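Local coordinates for calreticulin, putative (Trypanosoma cruzi, PDB 5HCF), which probably acts as a calcium-dependent lectin chaperone, binding monoglucosylated glycans and unfolded polypeptide through a globular domain of legume-lectin fold, at residues A[140-143]-A[144-148]; A[247-250]-A[251-255]; A[215-218]-A[219-222]. All blocks are in the same frame, centred on the assembly; numbering follows the deposited sequence.

Contact 1. Residues A[140-143]-A[144-148]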
loop_
_atom_site.group_PDB
_atom_site.type_symbol
_atom_site.label_atom_id
_atom_site.label_comp_id
_atom_site.label_asym_id
_atom_site.label_seq_id
_atom_site.Cartn_x
_atom_site.Cartn_y
_atom_site.Cartn_z
ATOM N N PRO A 140 10.246 -3.152 -8.646
ATOM C CA PRO A 140 11.234 -4.150 -9.070
ATOM C C PRO A 140 10.597 -5.510 -9.320
ATOM O O PRO A 140 9.813 -5.995 -8.506
ATOM C CB PRO A 140 12.221 -4.208 -7.897
ATOM C CG PRO A 140 11.914 -3.018 -7.038
ATOM C CD PRO A 140 10.495 -2.648 -7.287
ATOM N N GLU A 141 10.931 -6.110 -10.455
ATOM C CA GLU A 141 10.327 -7.371 -10.849
ATOM C C GLU A 141 11.266 -8.517 -10.531
ATOM O O GLU A 141 11.935 -9.053 -11.411
ATOM C CB GLU A 141 9.968 -7.350 -12.337
ATOM C CG GLU A 141 8.800 -6.436 -12.643
ATOM C CD GLU A 141 8.435 -6.408 -14.107
ATOM O OE1 GLU A 141 7.405 -5.772 -14.442
ATOM O OE2 GLU A 141 9.169 -7.021 -14.918
ATOM N N ASP A 142 11.300 -8.886 -9.257
ATOM C CA ASP A 142 12.130 -9.986 -8.793
ATOM C C ASP A 142 11.419 -10.694 -7.645
ATOM O O ASP A 142 10.290 -10.335 -7.294
ATOM C CB ASP A 142 13.514 -9.484 -8.366
ATOM C CG ASP A 142 13.451 -8.409 -7.289
ATOM O OD1 ASP A 142 12.509 -8.427 -6.468
ATOM O OD2 ASP A 142 14.347 -7.535 -7.264
ATOM N N LYS A 143 12.075 -11.697 -7.072
ATOM C CA LYS A 143 11.469 -12.509 -6.022
ATOM C C LYS A 143 11.765 -11.980 -4.617
ATOM O O LYS A 143 11.365 -12.584 -3.625
ATOM C CB LYS A 143 11.942 -13.959 -6.141
ATOM C CG LYS A 143 11.528 -14.629 -7.436
ATOM C CD LYS A 143 12.082 -16.036 -7.528
ATOM C CE LYS A 143 11.616 -16.718 -8.803
ATOM N NZ LYS A 143 11.689 -18.204 -8.703
ATOM N N LEU A 144 12.455 -10.848 -4.532
ATOM C CA LEU A 144 12.854 -10.304 -3.240
ATOM C C LEU A 144 11.747 -9.487 -2.569
ATOM O O LEU A 144 10.782 -9.066 -3.214
ATOM C CB LEU A 144 14.102 -9.438 -3.400
ATOM C CG LEU A 144 15.351 -10.120 -3.955
ATOM C CD1 LEU A 144 16.376 -9.073 -4.347
ATOM C CD2 LEU A 144 15.930 -11.081 -2.929
ATOM N N THR A 145 11.900 -9.274 -1.262
ATOM C CA THR A 145 10.978 -8.444 -0.499
ATOM C C THR A 145 11.217 -6.967 -0.792
ATOM O O THR A 145 12.352 -6.495 -0.762
ATOM C CB THR A 145 11.116 -8.682 1.019
ATOM O OG1 THR A 145 10.687 -10.008 1.337
ATOM C CG2 THR A 145 10.271 -7.680 1.806
ATOM N N HIS A 146 10.143 -6.239 -1.082
ATOM C CA HIS A 146 10.236 -4.800 -1.275
ATOM C C HIS A 146 9.259 -4.066 -0.369
ATOM O O HIS A 146 8.176 -4.569 -0.068
ATOM C CB HIS A 146 9.991 -4.435 -2.738
ATOM C CG HIS A 146 10.995 -5.032 -3.674
ATOM N ND1 HIS A 146 12.276 -4.540 -3.802
ATOM C CD2 HIS A 146 10.907 -6.080 -4.524
ATOM C CE1 HIS A 146 12.936 -5.263 -4.688
ATOM N NE2 HIS A 146 12.127 -6.204 -5.143
ATOM N N VAL A 147 9.662 -2.879 0.072
ATOM C CA VAL A 147 8.873 -2.094 1.017
ATOM C C VAL A 147 8.339 -0.824 0.366
ATOM O O VAL A 147 9.065 -0.119 -0.336
ATOM C CB VAL A 147 9.708 -1.708 2.256
ATOM C CG1 VAL A 147 8.832 -1.030 3.308
ATOM C CG2 VAL A 147 10.404 -2.933 2.830
ATOM N N TYR A 148 7.068 -0.528 0.611
ATOM C CA TYR A 148 6.445 0.659 0.040
ATOM C C TYR A 148 5.959 1.572 1.153
ATOM O O TYR A 148 5.115 1.193 1.962
ATOM C CB TYR A 148 5.301 0.266 -0.894
ATOM C CG TYR A 148 5.741 -0.709 -1.964
ATOM C CD1 TYR A 148 5.809 -2.073 -1.702
ATOM C CD2 TYR A 148 6.109 -0.265 -3.230
ATOM C CE1 TYR A 148 6.217 -2.966 -2.671
ATOM C CE2 TYR A 148 6.518 -1.150 -4.204
ATOM C CZ TYR A 148 6.573 -2.499 -3.920
ATOM O OH TYR A 148 6.980 -3.389 -4.886
#
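From P140 to H146 the backbone turns back on itself: the end-to-end direction of residues 140-143 lies 135° from that of 144-148, and the CA atoms of P140 and H146 end up 7.9 Å apart. Two side chains of the loop meet the imidazole of H146, one over a face and one at its edge. The pyrrolidine of P140 lies over a face, its CG 3.6 Å from the ring centroid and near the normal, a CH-pi contact offset toward CE1 and ND1. At the edge stands the carboxylate of D142, nearly coplanar with the ring; its OD1 takes the N-H of H146 NE2 at 2.6 Å through the syn lone pair. This His-carboxylate pair ties the loop to strand 145-152, part of the larger antiparallel sheet of the lectin sandwich. The same OD1 is met from above the carboxylate plane by the backbone N of L144, at 3.1 Å. With CG between its own N and carbonyl carbon (chi1 57°), D142 turns its carboxylate back over the bend, where two donors hold OD1. H146 ND1 is hydrogen-bonded in turn to D163, so both ring nitrogens have acidic partners, a setting that would probably favour a protonated imidazole and limit its rotation. Beside the carboxylate, L144 brings CD1 to 3.9 Å from D142 OD2, while Y148 reaches P140 more loosely with its hydroxyl.

Contact 2. Residues A[247-250]-A[251-255]; sequences LKKA and EADAL
L247 and E251 are joined by the first of the i to i+4 bonds in this stretch, E251 N to L247 O at 2.9 Å. The next, from A252 N to K248 O, is 3.1 Å long. The series then slackens: D253 N reaches K249 O at 3.3 Å in a weak bond, whereas A254 N closes on A250 O at 2.9 Å. The four carbonyls of residues 247-250 thus each receive an amide from the following turn, the regular pattern of an alpha-helix, and the series runs on with L255 N to E251 O.

Side chains add little to this ladder. D253 lies back against the preceding turn, CG beside its own backbone N (chi1 -69°), which brings CG to 3.2 Å from K249 O; both carboxylate oxygens are acceptors and make no bond to that carbonyl. The ammonium of K249 stays beyond salt-bridge range, NZ 4.6 Å from D253 OD1, so any attraction between these two exposed residues is probably modest. E251 behaves differently. Its chain leaves the helix with CG anti to the backbone N (chi1 -169°), extended beyond; OE2 probably takes a hydrogen bond from the T145 hydroxyl, and OE1 is also hydrogen-bonded outside the two segments. K248 NZ has a weaker hydrogen bond to Y244 OH.

Residues 248-255 form the first turns of helix 248-260, which lies on the outer side of the larger sheet. A250 and E251 touch A35, and L255 rests on F33; E251 and L255 also lean on L144 and T145, where the loop runs into strand 145-152.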
loop_
_atom_site.group_PDB
_atom_site.type_symbol
_atom_site.label_atom_id
_atom_site.label_comp_id
_atom_site.label_asym_id
_atom_site.label_seq_id
_atom_site.Cartn_x
_atom_site.Cartn_y
_atom_site.Cartn_z
ATOM N N LEU A 247 17.006 -7.756 7.325
ATOM C CA LEU A 247 16.811 -9.069 6.719
ATOM C C LEU A 247 17.344 -9.126 5.289
ATOM O O LEU A 247 17.409 -10.199 4.689
ATOM C CB LEU A 247 15.326 -9.444 6.728
ATOM C CG LEU A 247 14.612 -9.480 8.082
ATOM C CD1 LEU A 247 13.165 -9.923 7.904
ATOM C CD2 LEU A 247 15.346 -10.390 9.065
ATOM N N LYS A 248 17.731 -7.968 4.759
ATOM C CA LYS A 248 18.169 -7.838 3.368
ATOM C C LYS A 248 19.299 -8.805 3.027
ATOM O O LYS A 248 19.201 -9.586 2.077
ATOM C CB LYS A 248 18.601 -6.404 3.069
ATOM C CG LYS A 248 17.516 -5.552 2.423
ATOM C CD LYS A 248 17.922 -4.088 2.362
ATOM C CE LYS A 248 18.952 -3.847 1.270
ATOM N NZ LYS A 248 18.329 -3.832 -0.084
ATOM N N LYS A 249 20.377 -8.744 3.799
ATOM C CA LYS A 249 21.559 -9.535 3.504
ATOM C C LYS A 249 21.260 -11.027 3.558
ATOM O O LYS A 249 21.713 -11.784 2.701
ATOM C CB LYS A 249 22.667 -9.179 4.499
ATOM C CG LYS A 249 24.014 -9.823 4.246
ATOM C CD LYS A 249 24.526 -9.482 2.865
ATOM C CE LYS A 249 25.985 -9.891 2.716
ATOM N NZ LYS A 249 26.484 -9.686 1.323
ATOM N N ALA A 250 20.476 -11.438 4.551
ATOM C CA ALA A 250 20.079 -12.836 4.703
ATOM C C ALA A 250 19.175 -13.338 3.572
ATOM O O ALA A 250 19.407 -14.410 3.008
ATOM C CB ALA A 250 19.383 -13.036 6.043
ATOM N N GLU A 251 18.143 -12.565 3.244
ATOM C CA GLU A 251 17.200 -12.949 2.195
ATOM C C GLU A 251 17.866 -13.126 0.831
ATOM O O GLU A 251 17.628 -14.115 0.137
ATOM C CB GLU A 251 16.074 -11.920 2.087
ATOM C CG GLU A 251 14.915 -12.360 1.214
ATOM C CD GLU A 251 13.918 -11.245 0.969
ATOM O OE1 GLU A 251 14.324 -10.185 0.446
ATOM O OE2 GLU A 251 12.728 -11.427 1.297
ATOM N N ALA A 252 18.693 -12.159 0.451
ATOM C CA ALA A 252 19.406 -12.213 -0.820
ATOM C C ALA A 252 20.303 -13.452 -0.912
ATOM O O ALA A 252 20.437 -14.049 -1.979
ATOM C CB ALA A 252 20.222 -10.946 -1.018
ATOM N N ASP A 253 20.914 -13.831 0.207
ATOM C CA ASP A 253 21.747 -15.029 0.251
ATOM C C ASP A 253 20.886 -16.286 0.189
ATOM O O ASP A 253 21.279 -17.298 -0.400
ATOM C CB ASP A 253 22.615 -15.043 1.512
ATOM C CG ASP A 253 23.686 -13.968 1.495
ATOM O OD1 ASP A 253 23.894 -13.345 0.430
ATOM O OD2 ASP A 253 24.321 -13.744 2.548
ATOM N N ALA A 254 19.705 -16.215 0.793
ATOM C CA ALA A 254 18.754 -17.314 0.726
ATOM C C ALA A 254 18.265 -17.497 -0.707
ATOM O O ALA A 254 18.094 -18.623 -1.176
ATOM C CB ALA A 254 17.588 -17.068 1.663
ATOM N N LEU A 255 18.039 -16.379 -1.394
ATOM C CA LEU A 255 17.627 -16.410 -2.794
ATOM C C LEU A 255 18.694 -17.022 -3.699
ATOM O O LEU A 255 18.378 -17.805 -4.595
ATOM C CB LEU A 255 17.279 -15.005 -3.285
ATOM C CG LEU A 255 16.892 -14.930 -4.765
ATOM C CD1 LEU A 255 15.642 -15.755 -5.062
ATOM C CD2 LEU A 255 16.707 -13.484 -5.188
#

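Contact 3. Residues A[215-218]-A[219-222]; sequences VWQV and ESGS
Q217 reaches from the end of strand 208-217 across the turn to S220 and S222, and its side chain can be followed atom by atom. CB points toward the loop, with CG anti to the carbonyl carbon (chi1 -81°), and the chain then runs on extended, carrying the amide over the bend. CD comes 3.6 Å from S222 OG and 4.0 Å from S220 CA. At the tip the two amide atoms part company: OE1 lies 3.4 Å from S220 OG, a long, weak contact that is not settled, the stronger partner of that hydroxyl being Y52 OH; NE2 gives a weak hydrogen bond to S222 OG, short at 2.7 Å yet strongly bent (126°). S222 OG also has H77 and Q79 as partners, so several polar groups converge on this buried hydroxyl.

At the turn itself, V218 and E219 lie side by side and point the same way. E219 folds at chi2 (80°) so that its carboxylate lies against the valine, OE2 3.3 Å from V218 CG1, while OE1 accepts the backbone amides of K82 and C83. C83 itself is held in a disulfide with C114.

G221, with its positive phi, carries the chain round the bend. This is a strand-to-strand connection of the legume-lectin jelly roll, passing from strand 208-217 in the seven-stranded sheet to strand 223-230 in the opposing one.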
loop_
_atom_site.group_PDB
_atom_site.type_symbol
_atom_site.label_atom_id
_atom_site.label_comp_id
_atom_site.label_asym_id
_atom_site.label_seq_id
_atom_site.Cartn_x
_atom_site.Cartn_y
_atom_site.Cartn_z
ATOM N N VAL A 215 -7.017 -7.807 -3.658
ATOM C CA VAL A 215 -6.205 -7.980 -4.861
ATOM C C VAL A 215 -6.628 -9.189 -5.680
ATOM O O VAL A 215 -7.242 -10.119 -5.165
ATOM C CB VAL A 215 -4.704 -8.131 -4.526
ATOM C CG1 VAL A 215 -4.205 -6.922 -3.774
ATOM C CG2 VAL A 215 -4.458 -9.402 -3.729
ATOM N N TRP A 216 -6.293 -9.157 -6.965
ATOM C CA TRP A 216 -6.435 -10.304 -7.848
ATOM C C TRP A 216 -5.054 -10.848 -8.180
ATOM O O TRP A 216 -4.134 -10.081 -8.457
ATOM C CB TRP A 216 -7.189 -9.916 -9.127
ATOM C CG TRP A 216 -6.927 -10.823 -10.300
ATOM C CD1 TRP A 216 -6.012 -10.634 -11.297
ATOM C CD2 TRP A 216 -7.585 -12.061 -10.592
ATOM N NE1 TRP A 216 -6.062 -11.674 -12.192
ATOM C CE2 TRP A 216 -7.020 -12.566 -11.782
ATOM C CE3 TRP A 216 -8.599 -12.793 -9.964
ATOM C CZ2 TRP A 216 -7.433 -13.765 -12.356
ATOM C CZ3 TRP A 216 -9.008 -13.983 -10.536
ATOM C CH2 TRP A 216 -8.426 -14.458 -11.719
ATOM N N GLN A 217 -4.905 -12.170 -8.132
ATOM C CA GLN A 217 -3.638 -12.806 -8.483
ATOM C C GLN A 217 -3.819 -14.010 -9.397
ATOM O O GLN A 217 -4.574 -14.931 -9.085
ATOM C CB GLN A 217 -2.868 -13.247 -7.235
ATOM C CG GLN A 217 -2.079 -12.148 -6.545
ATOM C CD GLN A 217 -1.044 -12.709 -5.587
ATOM O OE1 GLN A 217 -1.379 -13.311 -4.574
ATOM N NE2 GLN A 217 0.223 -12.535 -5.923
ATOM N N VAL A 218 -3.117 -13.989 -10.528
ATOM C CA VAL A 218 -3.039 -15.151 -11.404
ATOM C C VAL A 218 -2.037 -16.140 -10.823
ATOM O O VAL A 218 -2.393 -17.266 -10.472
ATOM C CB VAL A 218 -2.614 -14.786 -12.834
ATOM C CG1 VAL A 218 -2.482 -16.052 -13.672
ATOM C CG2 VAL A 218 -3.614 -13.821 -13.464
ATOM N N GLU A 219 -0.778 -15.717 -10.736
ATOM C CA GLU A 219 0.254 -16.504 -10.065
ATOM C C GLU A 219 0.342 -16.069 -8.607
ATOM O O GLU A 219 0.853 -14.988 -8.303
ATOM C CB GLU A 219 1.613 -16.341 -10.755
ATOM C CG GLU A 219 1.597 -16.610 -12.263
ATOM C CD GLU A 219 1.073 -15.428 -13.085
ATOM O OE1 GLU A 219 0.986 -14.300 -12.551
ATOM O OE2 GLU A 219 0.749 -15.628 -14.274
ATOM N N SER A 220 -0.170 -16.902 -7.706
ATOM C CA SER A 220 -0.223 -16.539 -6.295
ATOM C C SER A 220 1.079 -16.878 -5.572
ATOM O O SER A 220 2.021 -17.381 -6.180
ATOM C CB SER A 220 -1.408 -17.228 -5.614
ATOM O OG SER A 220 -1.664 -16.657 -4.343
ATOM N N GLY A 221 1.122 -16.591 -4.273
ATOM C CA GLY A 221 2.293 -16.876 -3.466
ATOM C C GLY A 221 2.892 -15.647 -2.802
ATOM O O GLY A 221 3.916 -15.742 -2.130
ATOM N N SER A 222 2.262 -14.491 -2.993
ATOM C CA SER A 222 2.772 -13.236 -2.430
ATOM C C SER A 222 2.696 -13.223 -0.904
ATOM O O SER A 222 1.803 -13.827 -0.314
ATOM C CB SER A 222 2.006 -12.037 -2.997
ATOM O OG SER A 222 2.282 -11.848 -4.377
#

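In sequence the order is contact 1, contact 3, contact 2, with no overlap between them. Contact 1 opens strand 145-152 of the eight-stranded sheet, and contact 2 begins the C-terminal helix 248-260; their centres are 12 Å apart and they touch, through the T145 to E251 bond and by packing of L144 CD2 on L255 CD2 at 3.4 Å. Contact 3 ends strand 208-217 of the other sheet, its centre about 14 Å from that of contact 1 and about 23 Å from that of contact 2, touching neither. The helix thus rests on the loop and first residues of strand 145-152, at one sheet of the lectin sandwich, while residues 219-222 link the two sheets.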